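Local structure of putative acyl-CoA thioester hydrolase YbhC (Escherichia coli K-12, 3GRH) at residues S283-V288 and A346-Q351; V195-N200 and V256-E261; E137-V142 and N239-G244. The protein is a putative thioesterase of the outer membrane that belongs to the pectinesterase family but neither binds pectin nor has pectinesterase activity. One frame throughout, in Å; residues are numbered along the deposited sequence.

Contact 1 of 3, residues S283-V288 and A346-Q351; sequences SGRGAV and ANTNGQ
The backbones that carry Arg285 and Thr348 stay well apart, and even the nearest CA atoms, those of Arg285 and Gly350, are 8.3 Å from each other. The fold is the parallel beta-helix of the pectinesterase family. Residues 283-288 turn a corner between strands 283-284 and 287-291, while 346-351 come from the loop ahead of strand 351-355. One buried pair of side chains bridges the gap. Arg285 leaves its backbone with CG opposite the N atom and stays extended through CD, then bends at chi3 (-69°). This bend turns the guanidinium edge to the threonine. NH2 lies 3.0 Å from Thr348 OG1, which sits close to the guanidinium plane. Thr348 has its hydroxyl beside its own backbone N (chi1 -67°), on a CB that points toward 283-288. Asp345 ties the two together: its OD2 forms a salt bridge with Arg285 NH2, and its OD1 is hydrogen-bonded to Thr348 OG1. The buried charge is thus probably offset by a carboxylate. Thr348 is about 12 Å, side chain to side chain, from the predicted nucleophile Asp280. The other guanidinium nitrogens are held by main-chain carbonyls, which fixes the rotation of the group: NH1 bonds Glu261 O, and NE bonds Ala312 O.

Contact 2 of 3, residues V195-N200 and V256-E261; sequences VFWSQN and VQNRLE
Trp197 and Asn258 make the closest approach, by van der Waals contact between the six-membered ring and the amide. Trp197 CH2 lies 3.6 Å from Asn258 ND2, and Trp197 CZ2 lies 3.7 Å from Asn258 OD1. The amide lies alongside the CZ2-CH2 bond of the six-membered ring, OD1 near CZ2 and ND2 near CH2. Ring and amide planes are 35° apart, and the approach is oblique. Asn258 reaches the ring because its CG swings opposite the backbone N (chi1 -166°). A second, looser contact joins Gln199 and Val256. Gln199 OE1 is 4.3 Å from Val256 CA and 4.5 Å from Val256 CG1. No hydrogen bond crosses between 195-200 and 256-261. Strand 196-198 belongs to the parallel beta-helix of the pectinesterase family, and 256-261 is part of the loop between strands 249-251 and 267-271. The loop thus packs on side chains that project from a coil of the beta-helix.

The polar ends are held by neighbours. Asp231 OD2 bonds both Trp197 NE1 and Gln199 NE2, which links Trp197 on the strand with Gln199 just after it and helps fix both side chains. Gln199 NE2 also bonds Gly255 O, one residue before 256-261. Gln199 OE1 bonds Tyr175 OH, and Asn258 OD1 bonds Arg229 NH1. Tyr122 packs edge-to-face with Trp197. Within 195-200, Asn200 N donates to Ser198 OG (3.0 Å, 150° at the hydrogen), which closes an ST turn at the end of the strand.

Contact 3 of 3, residues E137-V142 and N239-G244; sequences EKPIDV and NVNILG
Pro139 lies across the side chain of Asn239 at about a right angle. Its CG atom comes nearest, 3.4 Å from Asn239 OD1 and 3.4 Å from Asn239 O. The proline ring thus sits against both the amide and the main-chain carbonyl of one residue. Asn241 comes to the CB side of the same ring. Its CG lies beside the backbone N (chi1 -65°), and ND2 ends 3.7 Å from Pro139 CB. The same ND2 is 4.1 Å from Ile140 CB, so the amide spans the start of the short 3-10 turn 139-141. No direct hydrogen bond joins the segments; two waters do. One donates to Glu137 O and weakly accepts from Asn239 ND2. The other accepts from Asn241 ND2 (3.2 Å) and, weakly, from Ile140 N. Asn241 ND2 is also bonded to Thr209 OG1. The turn itself is tied by Lys138 N to Asp141 OD2 (2.9 Å), met on the anti side and tilted out of the carboxylate plane, and by Asp141 N to Lys138 O. Asn239 has left-handed helical backbone angles (54°/52°) where the chain turns from strand 235-238 to strand 240-243. Its side chain touches Asn207, which stands between strands 204-206 and 208-212. Asparagines at such sharp corners in successive coils are consistent with the asparagine ladders of right-handed parallel beta-helices.

Strands 196-198, 240-243 and 283-284 of one parallel beta-helix carry one side of contacts 2, 3 and 1, and each partner is a loop. Contacts 2 and 3 both close before contact 1 opens, and their own segments alternate along the chain. Contacts 1 and 2 have centres 16 Å apart and meet where Arg285 reaches the loop at 260-261. Contact 3 lies 26 Å from contact 1 and 22 Å from contact 2, centre to centre, and touches neither. It and contact 1 are on opposite sides of the chain's centre. The contacts join segments 56 to 97 residues apart, so loops from one coil pack on other coils of the solenoid.

Contact 1 of 3, residues S283-V288 and A346-Q351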
loop_
_atom_site.group_PDB
_atom_site.type_symbol
_atom_site.label_atom_id
_atom_site.label_comp_id
_atom_site.label_asym_id
_atom_site.label_seq_id
_atom_site.Cartn_x
_atom_site.Cartn_y
_atom_site.Cartn_z
ATOM N N SER A 283 1.780 2.821 3.831
ATOM C CA SER A 283 3.067 3.409 4.093
ATOM C C SER A 283 4.069 3.093 3.030
ATOM O O SER A 283 3.969 2.050 2.367
ATOM C CB SER A 283 3.605 2.748 5.396
ATOM O OG SER A 283 2.829 2.991 6.567
ATOM N N GLY A 284 5.047 3.966 2.853
ATOM C CA GLY A 284 6.232 3.614 2.150
ATOM C C GLY A 284 6.621 4.420 0.990
ATOM O O GLY A 284 6.131 5.556 0.770
ATOM N N ARG A 285 7.524 3.837 0.199
ATOM C CA ARG A 285 8.181 4.557 -0.908
ATOM C C ARG A 285 7.838 3.863 -2.209
ATOM O O ARG A 285 8.138 2.716 -2.372
ATOM C CB ARG A 285 9.689 4.506 -0.705
ATOM C CG ARG A 285 10.505 5.357 -1.675
ATOM C CD ARG A 285 11.903 5.602 -1.199
ATOM N NE ARG A 285 11.942 6.461 -0.071
ATOM C CZ ARG A 285 13.034 6.627 0.675
ATOM N NH1 ARG A 285 14.186 6.005 0.396
ATOM N NH2 ARG A 285 12.976 7.450 1.671
ATOM N N GLY A 286 7.280 4.598 -3.149
ATOM C CA GLY A 286 6.845 4.026 -4.416
ATOM C C GLY A 286 5.710 4.903 -4.894
ATOM O O GLY A 286 5.117 5.661 -4.120
ATOM N N ALA A 287 5.404 4.802 -6.182
ATOM C CA ALA A 287 4.331 5.493 -6.772
ATOM C C ALA A 287 3.137 4.538 -6.787
ATOM O O ALA A 287 3.207 3.457 -7.461
ATOM C CB ALA A 287 4.684 5.825 -8.148
ATOM N N VAL A 288 2.084 4.881 -6.075
ATOM C CA VAL A 288 0.931 3.973 -5.938
ATOM C C VAL A 288 -0.297 4.752 -6.275
ATOM O O VAL A 288 -0.500 5.833 -5.720
ATOM C CB VAL A 288 0.766 3.395 -4.527
ATOM C CG1 VAL A 288 -0.313 2.271 -4.575
ATOM C CG2 VAL A 288 2.126 2.874 -4.030
ATOM N N ALA A 346 16.728 11.955 5.809
ATOM C CA ALA A 346 16.671 13.404 5.624
ATOM C C ALA A 346 16.124 13.816 4.262
ATOM O O ALA A 346 15.492 14.882 4.106
ATOM C CB ALA A 346 18.034 14.043 5.937
ATOM N N ASN A 347 16.223 12.927 3.289
ATOM C CA ASN A 347 15.795 13.330 1.975
ATOM C C ASN A 347 14.413 12.799 1.680
ATOM O O ASN A 347 14.161 12.445 0.560
ATOM C CB ASN A 347 16.764 12.858 0.897
ATOM C CG ASN A 347 16.561 13.585 -0.446
ATOM O OD1 ASN A 347 16.318 14.808 -0.492
ATOM N ND2 ASN A 347 16.671 12.830 -1.552
ATOM N N THR A 348 13.537 12.747 2.663
ATOM C CA THR A 348 12.154 12.280 2.464
ATOM C C THR A 348 11.197 13.460 2.698
ATOM O O THR A 348 11.416 14.244 3.617
ATOM C CB THR A 348 11.788 11.159 3.472
ATOM O OG1 THR A 348 12.597 10.005 3.153
ATOM C CG2 THR A 348 10.320 10.814 3.423
ATOM N N ASN A 349 10.145 13.525 1.891
ATOM C CA ASN A 349 9.053 14.496 2.101
ATOM C C ASN A 349 7.811 13.867 1.495
ATOM O O ASN A 349 7.549 13.985 0.317
ATOM C CB ASN A 349 9.385 15.829 1.439
ATOM C CG ASN A 349 8.430 16.883 1.813
ATOM O OD1 ASN A 349 7.735 16.762 2.829
ATOM N ND2 ASN A 349 8.493 18.005 1.106
ATOM N N GLY A 350 7.094 13.042 2.266
ATOM C CA GLY A 350 6.102 12.218 1.651
ATOM C C GLY A 350 5.047 12.931 0.834
ATOM O O GLY A 350 4.494 13.947 1.245
ATOM N N GLN A 351 4.656 12.342 -0.279
ATOM C CA GLN A 351 3.750 12.943 -1.160
ATOM C C GLN A 351 2.440 12.136 -1.329
ATOM O O GLN A 351 2.472 10.918 -1.520
ATOM C CB GLN A 351 4.406 13.055 -2.512
ATOM C CG GLN A 351 3.697 14.047 -3.418
ATOM C CD GLN A 351 2.639 13.574 -4.324
ATOM O OE1 GLN A 351 2.448 12.385 -4.552
ATOM N NE2 GLN A 351 1.909 14.524 -4.887
#

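Contact 2 of 3, residues V195-N200 and V256-E261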
loop_
_atom_site.group_PDB
_atom_site.type_symbol
_atom_site.label_atom_id
_atom_site.label_comp_id
_atom_site.label_asym_id
_atom_site.label_seq_id
_atom_site.Cartn_x
_atom_site.Cartn_y
_atom_site.Cartn_z
ATOM N N VAL A 195 3.257 -10.473 6.070
ATOM C CA VAL A 195 2.726 -11.830 5.805
ATOM C C VAL A 195 2.989 -12.186 4.350
ATOM O O VAL A 195 3.399 -13.279 4.032
ATOM C CB VAL A 195 1.207 -11.910 6.141
ATOM C CG1 VAL A 195 0.657 -13.287 5.735
ATOM C CG2 VAL A 195 0.981 -11.586 7.636
ATOM N N PHE A 196 2.653 -11.268 3.449
ATOM C CA PHE A 196 2.798 -11.442 2.014
ATOM C C PHE A 196 3.801 -10.397 1.591
ATOM O O PHE A 196 3.563 -9.212 1.750
ATOM C CB PHE A 196 1.438 -11.222 1.314
ATOM C CG PHE A 196 1.367 -11.697 -0.046
ATOM C CD1 PHE A 196 0.593 -12.818 -0.388
ATOM C CD2 PHE A 196 2.080 -11.121 -1.017
ATOM C CE1 PHE A 196 0.534 -13.252 -1.661
ATOM C CE2 PHE A 196 2.060 -11.630 -2.361
ATOM C CZ PHE A 196 1.265 -12.697 -2.628
ATOM N N TRP A 197 4.931 -10.846 1.057
ATOM C CA TRP A 197 5.999 -9.937 0.600
ATOM C C TRP A 197 6.411 -10.338 -0.771
ATOM O O TRP A 197 6.803 -11.445 -1.025
ATOM C CB TRP A 197 7.174 -10.065 1.519
ATOM C CG TRP A 197 8.410 -9.328 1.179
ATOM C CD1 TRP A 197 8.551 -8.314 0.284
ATOM C CD2 TRP A 197 9.714 -9.500 1.779
ATOM N NE1 TRP A 197 9.854 -7.898 0.255
ATOM C CE2 TRP A 197 10.587 -8.646 1.119
ATOM C CE3 TRP A 197 10.238 -10.412 2.697
ATOM C CZ2 TRP A 197 11.934 -8.580 1.421
ATOM C CZ3 TRP A 197 11.542 -10.297 3.041
ATOM C CH2 TRP A 197 12.382 -9.428 2.402
ATOM N N SER A 198 6.216 -9.406 -1.679
ATOM C CA SER A 198 6.611 -9.603 -3.083
ATOM C C SER A 198 7.663 -8.650 -3.542
ATOM O O SER A 198 7.572 -7.485 -3.246
ATOM C CB SER A 198 5.418 -9.433 -3.952
ATOM O OG SER A 198 5.727 -9.575 -5.340
ATOM N N GLN A 199 8.662 -9.198 -4.262
ATOM C CA GLN A 199 9.555 -8.384 -5.058
ATOM C C GLN A 199 9.344 -8.623 -6.537
ATOM O O GLN A 199 10.154 -8.205 -7.384
ATOM C CB GLN A 199 10.989 -8.688 -4.720
ATOM C CG GLN A 199 11.279 -8.468 -3.262
ATOM C CD GLN A 199 12.672 -8.088 -3.084
ATOM O OE1 GLN A 199 13.579 -8.702 -3.679
ATOM N NE2 GLN A 199 12.884 -6.978 -2.383
ATOM N N ASN A 200 8.313 -9.346 -6.914
ATOM C CA ASN A 200 8.076 -9.721 -8.324
ATOM C C ASN A 200 7.526 -8.514 -9.106
ATOM O O ASN A 200 6.462 -7.950 -8.804
ATOM C CB ASN A 200 7.018 -10.847 -8.285
ATOM C CG ASN A 200 6.734 -11.479 -9.583
ATOM O OD1 ASN A 200 5.597 -11.380 -10.129
ATOM N ND2 ASN A 200 7.746 -12.087 -10.164
ATOM N N VAL A 256 17.454 -6.445 -3.610
ATOM C CA VAL A 256 17.695 -7.660 -2.830
ATOM C C VAL A 256 18.277 -7.475 -1.412
ATOM O O VAL A 256 18.243 -8.400 -0.598
ATOM C CB VAL A 256 18.592 -8.624 -3.598
ATOM C CG1 VAL A 256 17.872 -9.099 -4.843
ATOM C CG2 VAL A 256 19.928 -7.978 -3.875
ATOM N N GLN A 257 18.768 -6.273 -1.117
ATOM C CA GLN A 257 19.241 -5.917 0.229
ATOM C C GLN A 257 18.199 -5.650 1.338
ATOM O O GLN A 257 18.557 -5.452 2.507
ATOM C CB GLN A 257 20.100 -4.659 0.109
ATOM C CG GLN A 257 21.381 -4.834 -0.612
ATOM C CD GLN A 257 22.331 -3.674 -0.330
ATOM O OE1 GLN A 257 23.038 -3.664 0.681
ATOM N NE2 GLN A 257 22.345 -2.690 -1.227
ATOM N N ASN A 258 16.907 -5.668 0.994
ATOM C CA ASN A 258 15.848 -5.402 1.967
ATOM C C ASN A 258 16.016 -4.111 2.763
ATOM O O ASN A 258 16.089 -4.117 3.983
ATOM C CB ASN A 258 15.630 -6.630 2.882
ATOM C CG ASN A 258 14.365 -6.565 3.656
ATOM O OD1 ASN A 258 13.481 -5.845 3.314
ATOM N ND2 ASN A 258 14.271 -7.363 4.724
ATOM N N ARG A 259 16.016 -2.970 2.061
ATOM C CA ARG A 259 16.051 -1.673 2.700
ATOM C C ARG A 259 15.622 -0.673 1.665
ATOM O O ARG A 259 15.751 -0.944 0.447
ATOM C CB ARG A 259 17.439 -1.294 3.138
ATOM C CG ARG A 259 18.469 -1.444 2.097
ATOM C CD ARG A 259 19.830 -1.393 2.724
ATOM N NE ARG A 259 20.869 -1.140 1.738
ATOM C CZ ARG A 259 22.170 -1.084 2.020
ATOM N NH1 ARG A 259 22.608 -1.274 3.264
ATOM N NH2 ARG A 259 23.043 -0.836 1.049
ATOM N N LEU A 260 15.126 0.461 2.132
ATOM C CA LEU A 260 14.712 1.521 1.197
ATOM C C LEU A 260 15.957 2.033 0.464
ATOM O O LEU A 260 17.065 2.068 1.018
ATOM C CB LEU A 260 13.964 2.636 1.902
ATOM C CG LEU A 260 12.608 2.233 2.406
ATOM C CD1 LEU A 260 12.002 3.300 3.340
ATOM C CD2 LEU A 260 11.692 1.919 1.240
ATOM N N GLU A 261 15.752 2.373 -0.798
ATOM C CA GLU A 261 16.806 2.741 -1.766
ATOM C C GLU A 261 16.602 4.174 -2.221
ATOM O O GLU A 261 15.540 4.758 -2.011
ATOM C CB GLU A 261 16.688 1.902 -3.086
ATOM C CG GLU A 261 17.127 0.477 -3.011
ATOM C CD GLU A 261 17.243 -0.213 -4.391
ATOM O OE1 GLU A 261 16.924 0.393 -5.457
ATOM O OE2 GLU A 261 17.682 -1.396 -4.413
#

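Contact 3 of 3, residues E137-V142 and N239-G244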
loop_
_atom_site.group_PDB
_atom_site.type_symbol
_atom_site.label_atom_id
_atom_site.label_comp_id
_atom_site.label_asym_id
_atom_site.label_seq_id
_atom_site.Cartn_x
_atom_site.Cartn_y
_atom_site.Cartn_z
ATOM N N GLU A 137 -16.488 -16.777 -4.070
ATOM C CA GLU A 137 -17.512 -15.762 -4.518
ATOM C C GLU A 137 -17.128 -14.372 -4.084
ATOM O O GLU A 137 -17.410 -13.388 -4.795
ATOM C CB GLU A 137 -18.957 -16.076 -4.038
ATOM C CG GLU A 137 -20.172 -14.832 -3.927
ATOM C CD GLU A 137 -21.093 -14.268 -5.148
ATOM O OE1 GLU A 137 -21.653 -15.019 -6.035
ATOM O OE2 GLU A 137 -21.421 -12.981 -5.152
ATOM N N LYS A 138 -16.432 -14.241 -2.944
ATOM C CA LYS A 138 -15.973 -12.952 -2.476
ATOM C C LYS A 138 -14.491 -13.004 -2.109
ATOM O O LYS A 138 -13.976 -14.072 -1.782
ATOM C CB LYS A 138 -16.722 -12.567 -1.192
ATOM C CG LYS A 138 -18.202 -12.261 -1.454
ATOM C CD LYS A 138 -18.972 -11.916 -0.210
ATOM C CE LYS A 138 -20.479 -11.956 -0.415
ATOM N NZ LYS A 138 -21.066 -13.347 -0.352
ATOM N N PRO A 139 -13.849 -11.846 -2.024
ATOM C CA PRO A 139 -12.428 -11.904 -1.590
ATOM C C PRO A 139 -12.178 -12.459 -0.227
ATOM O O PRO A 139 -11.144 -13.117 0.007
ATOM C CB PRO A 139 -11.962 -10.431 -1.697
ATOM C CG PRO A 139 -12.870 -9.824 -2.597
ATOM C CD PRO A 139 -14.198 -10.500 -2.477
ATOM N N ILE A 140 -13.175 -12.369 0.657
ATOM C CA ILE A 140 -13.015 -12.910 2.010
ATOM C C ILE A 140 -12.957 -14.434 2.082
ATOM O O ILE A 140 -12.683 -15.049 3.119
ATOM C CB ILE A 140 -14.110 -12.302 2.938
ATOM C CG1 ILE A 140 -13.715 -12.524 4.415
ATOM C CG2 ILE A 140 -15.483 -12.836 2.587
ATOM C CD1 ILE A 140 -12.477 -11.665 4.909
ATOM N N ASP A 141 -13.337 -15.082 0.991
ATOM C CA ASP A 141 -13.376 -16.527 0.922
ATOM C C ASP A 141 -12.014 -17.186 0.867
ATOM O O ASP A 141 -11.957 -18.349 1.211
ATOM C CB ASP A 141 -14.282 -16.904 -0.232
ATOM C CG ASP A 141 -15.782 -16.581 0.120
ATOM O OD1 ASP A 141 -16.186 -16.730 1.331
ATOM O OD2 ASP A 141 -16.611 -16.200 -0.772
ATOM N N VAL A 142 -10.946 -16.455 0.454
ATOM C CA VAL A 142 -9.597 -16.978 0.444
ATOM C C VAL A 142 -8.847 -16.066 1.426
ATOM O O VAL A 142 -8.680 -14.889 1.132
ATOM C CB VAL A 142 -8.983 -16.937 -0.960
ATOM C CG1 VAL A 142 -7.457 -17.141 -0.867
ATOM C CG2 VAL A 142 -9.673 -17.928 -1.857
ATOM N N ASN A 239 -9.565 -5.960 -6.376
ATOM C CA ASN A 239 -10.595 -6.688 -5.568
ATOM C C ASN A 239 -9.961 -7.548 -4.527
ATOM O O ASN A 239 -10.223 -8.750 -4.440
ATOM C CB ASN A 239 -11.506 -7.511 -6.463
ATOM C CG ASN A 239 -12.772 -7.960 -5.765
ATOM O OD1 ASN A 239 -13.255 -7.295 -4.835
ATOM N ND2 ASN A 239 -13.267 -9.132 -6.171
ATOM N N VAL A 240 -9.081 -6.942 -3.729
ATOM C CA VAL A 240 -8.372 -7.604 -2.611
ATOM C C VAL A 240 -8.761 -6.930 -1.333
ATOM O O VAL A 240 -8.917 -5.710 -1.289
ATOM C CB VAL A 240 -6.847 -7.637 -2.868
ATOM C CG1 VAL A 240 -5.998 -8.036 -1.620
ATOM C CG2 VAL A 240 -6.531 -8.555 -4.006
ATOM N N ASN A 241 -8.826 -7.676 -0.238
ATOM C CA ASN A 241 -8.962 -7.083 1.094
ATOM C C ASN A 241 -7.608 -7.186 1.759
ATOM O O ASN A 241 -7.038 -8.274 1.797
ATOM C CB ASN A 241 -9.938 -7.876 1.992
ATOM C CG ASN A 241 -11.349 -7.857 1.502
ATOM O OD1 ASN A 241 -11.816 -6.928 0.895
ATOM N ND2 ASN A 241 -12.026 -8.993 1.664
ATOM N N ILE A 242 -7.100 -6.071 2.248
ATOM C CA ILE A 242 -5.837 -6.018 2.989
ATOM C C ILE A 242 -6.110 -5.537 4.384
ATOM O O ILE A 242 -6.573 -4.408 4.552
ATOM C CB ILE A 242 -4.804 -5.084 2.281
ATOM C CG1 ILE A 242 -4.730 -5.336 0.784
ATOM C CG2 ILE A 242 -3.494 -5.372 2.941
ATOM C CD1 ILE A 242 -3.921 -4.242 0.071
ATOM N N LEU A 243 -5.941 -6.443 5.357
ATOM C CA LEU A 243 -6.462 -6.250 6.699
ATOM C C LEU A 243 -5.342 -6.222 7.696
ATOM O O LEU A 243 -4.496 -7.129 7.767
ATOM C CB LEU A 243 -7.464 -7.341 7.079
ATOM C CG LEU A 243 -8.628 -7.451 6.134
ATOM C CD1 LEU A 243 -9.536 -8.576 6.556
ATOM C CD2 LEU A 243 -9.411 -6.206 5.940
ATOM N N GLY A 244 -5.315 -5.155 8.502
ATOM C CA GLY A 244 -4.353 -5.024 9.560
ATOM C C GLY A 244 -4.750 -3.957 10.546
ATOM O O GLY A 244 -5.943 -3.645 10.688
HETATM O O HOH W 1 -15.347 -11.859 -6.042
HETATM O O HOH W 2 -15.017 -9.710 0.731
#